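Local coordinates for DegV family protein (Eubacterium eligens, PDB 3FDJ), which is of unknown function but, as a member of the DegV family, probably binds a fatty acid or similar lipid, at residues N164-N168 with G169-K173. Numbering follows the deposited sequence.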
ATOM      1  N   ASN A 164       2.029  14.841   7.114  1.00  8.58           N
ATOM      2  CA  ASN A 164       2.264  14.763   5.661  1.00  9.25           C
ATOM      3  C   ASN A 164       0.983  14.514   4.855  1.00  8.73           C
ATOM      4  O   ASN A 164       0.764  15.124   3.788  1.00  9.90           O
ATOM      5  CB  ASN A 164       3.368  13.738   5.354  1.00  9.10           C
ATOM      6  CG  ASN A 164       4.713  14.159   5.914  1.00  9.68           C
ATOM      7  OD1 ASN A 164       4.962  15.348   6.117  1.00 11.93           O
ATOM      8  ND2 ASN A 164       5.580  13.190   6.180  1.00  8.93           N
ATOM      9  N   LEU A 165       0.120  13.633   5.348  1.00  8.88           N
ATOM     10  CA  LEU A 165      -1.210  13.488   4.769  1.00  8.99           C
ATOM     11  C   LEU A 165      -1.970  14.816   4.768  1.00  9.56           C
ATOM     12  O   LEU A 165      -2.518  15.225   3.747  1.00  9.85           O
ATOM     13  CB  LEU A 165      -2.036  12.430   5.514  1.00  8.85           C
ATOM     14  CG  LEU A 165      -1.647  10.979   5.267  1.00  8.30           C
ATOM     15  CD1 LEU A 165      -2.119  10.111   6.447  1.00 10.34           C
ATOM     16  CD2 LEU A 165      -2.159  10.458   3.927  1.00  8.36           C
ATOM     17  N   ALA A 166      -1.973  15.494   5.910  1.00  9.36           N
ATOM     18  CA  ALA A 166      -2.731  16.725   6.073  1.00  9.84           C
ATOM     19  C   ALA A 166      -2.184  17.850   5.206  1.00 10.15           C
ATOM     20  O   ALA A 166      -2.969  18.547   4.563  1.00  9.77           O
ATOM     21  CB  ALA A 166      -2.790  17.159   7.556  1.00  9.00           C
ATOM     22  N   GLN A 167      -0.859  18.018   5.143  1.00 10.30           N
ATOM     23  CA  GLN A 167      -0.319  19.137   4.364  1.00 10.92           C
ATOM     24  C   GLN A 167      -0.539  18.911   2.877  1.00 11.50           C
ATOM     25  O   GLN A 167      -0.537  19.863   2.117  1.00 11.34           O
ATOM     26  CB  GLN A 167       1.163  19.401   4.658  1.00 12.01           C
ATOM     27  CG  GLN A 167       2.127  18.399   4.053  1.00 13.22           C
ATOM     28  CD  GLN A 167       3.587  18.811   4.194  1.00 16.76           C
ATOM     29  OE1 GLN A 167       3.995  19.878   3.709  1.00 16.06           O
ATOM     30  NE2 GLN A 167       4.388  17.953   4.820  1.00 15.30           N
ATOM     31  N   ASN A 168      -0.734  17.656   2.477  1.00 11.23           N
ATOM     32  CA  ASN A 168      -1.029  17.325   1.082  1.00 11.83           C
ATOM     33  C   ASN A 168      -2.520  17.160   0.762  1.00 12.49           C
ATOM     34  O   ASN A 168      -2.876  16.689  -0.333  1.00 12.22           O
ATOM     35  CB  ASN A 168      -0.229  16.082   0.669  1.00 11.68           C
ATOM     36  CG  ASN A 168       1.236  16.397   0.425  1.00 12.93           C
ATOM     37  OD1 ASN A 168       1.592  17.010  -0.594  1.00 14.64           O
ATOM     38  ND2 ASN A 168       2.085  16.012   1.354  1.00 10.10           N
ATOM     39  N   GLY A 169      -3.380  17.558   1.699  1.00 12.51           N
ATOM     40  CA  GLY A 169      -4.827  17.534   1.503  1.00 13.49           C
ATOM     41  C   GLY A 169      -5.445  16.153   1.479  1.00 14.46           C
ATOM     42  O   GLY A 169      -6.526  15.970   0.917  1.00 14.98           O
ATOM     43  N   ARG A 170      -4.779  15.171   2.079  1.00 14.25           N
ATOM     44  CA  ARG A 170      -5.281  13.795   2.015  1.00 14.58           C
ATOM     45  C   ARG A 170      -6.016  13.312   3.265  1.00 14.94           C
ATOM     46  O   ARG A 170      -6.579  12.206   3.269  1.00 16.35           O
ATOM     47  CB  ARG A 170      -4.149  12.854   1.591  1.00 14.60           C
ATOM     48  CG  ARG A 170      -3.890  13.088   0.113  1.00 18.11           C
ATOM     49  CD  ARG A 170      -2.632  12.515  -0.407  1.00 20.63           C
ATOM     50  NE  ARG A 170      -2.710  12.576  -1.865  1.00 22.76           N
ATOM     51  CZ  ARG A 170      -1.916  13.285  -2.662  1.00 23.80           C
ATOM     52  NH1 ARG A 170      -2.125  13.260  -3.969  1.00 24.63           N
ATOM     53  NH2 ARG A 170      -0.901  13.995  -2.177  1.00 25.02           N
ATOM     54  N   VAL A 171      -6.031  14.131   4.305  1.00 14.52           N
ATOM     55  CA  VAL A 171      -6.851  13.869   5.481  1.00 14.65           C
ATOM     56  C   VAL A 171      -7.273  15.217   6.033  1.00 14.58           C
ATOM     57  O   VAL A 171      -6.556  16.205   5.846  1.00 13.45           O
ATOM     58  CB  VAL A 171      -6.065  13.045   6.547  1.00 14.97           C
ATOM     59  CG1 VAL A 171      -5.119  13.959   7.361  1.00 13.37           C
ATOM     60  CG2 VAL A 171      -7.002  12.296   7.463  1.00 16.81           C
ATOM     61  N   SER A 172      -8.438  15.276   6.672  1.00 14.66           N
ATOM     62  CA  SER A 172      -8.898  16.538   7.280  1.00 15.45           C
ATOM     63  C   SER A 172      -7.994  16.971   8.419  1.00 15.55           C
ATOM     64  O   SER A 172      -7.396  16.131   9.101  1.00 15.72           O
ATOM     65  CB  SER A 172     -10.319  16.416   7.814  1.00 15.15           C
ATOM     66  OG  SER A 172     -10.379  15.500   8.904  1.00 15.46           O
ATOM     67  N   LYS A 173      -7.905  18.280   8.622  1.00 16.30           N
ATOM     68  CA  LYS A 173      -7.173  18.831   9.760  1.00 16.81           C
ATOM     69  C   LYS A 173      -7.694  18.319  11.106  1.00 15.75           C
ATOM     70  O   LYS A 173      -6.893  17.986  11.982  1.00 15.86           O
ATOM     71  CB  LYS A 173      -7.189  20.360   9.726  1.00 17.96           C
ATOM     72  CG  LYS A 173      -6.298  20.911   8.613  1.00 21.79           C
ATOM     73  CD  LYS A 173      -6.031  22.414   8.768  1.00 24.85           C
ATOM     74  CE  LYS A 173      -7.127  23.287   8.146  1.00 27.56           C
ATOM     75  NZ  LYS A 173      -6.809  23.802   6.765  1.00 29.23           N
TER
HETATM   76  O   HOH W   1      -6.174  18.648   4.907  1.00 21.37           O
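With chi1 at 80°, Val-171 tucks CG1 between its own backbone N and carbonyl carbon and turns it back onto the helix that the chain has just left, where it lies 3.9 Å from Leu-165 CB and also touches Ala-166 CB. Arg-170 instead runs extended from CG to NE, past the backbone carbonyl of Asn-168, so that its NH2 ends 3.6 Å from Asn-168 CB; amide and guanidinium planes are tilted 37° apart. Nearer the backbone, Leu-165 CD2 packs on Arg-170 CB, the two side chains crossing at about a right angle.

What folds the chain back is a Schellman motif. Gly-169, at positive phi, takes the C-prime place and gives its N-H to Ala-166 O, from above the carbonyl plane, while Arg-170 N reaches Leu-165 O at 2.8 Å and fairly straight. A water donates to both Ala-166 O and Val-171 O, bridging helix end and outgoing loop. One turn back, Asn-164 O is gripped twice by Asn-168, by its backbone N and by ND2 (2.9 Å), which arrive from opposite faces of the carbonyl plane; this fixes the rotation of the Asn-168 amide.

The whole turn is a surface link between helix 163-167 and helix 173-177, which Ser-172 N-caps, its OG accepting from Val-175 N. Ala-176 of that second helix packs against both Ala-166 and Val-171. On another flank Tyr-265 of helix 260-266 meets Leu-165 and Asn-168, and Arg-170 NE bonds to Met-87 O, tying the turn to the segment between strand 77-82 and helix 90-102.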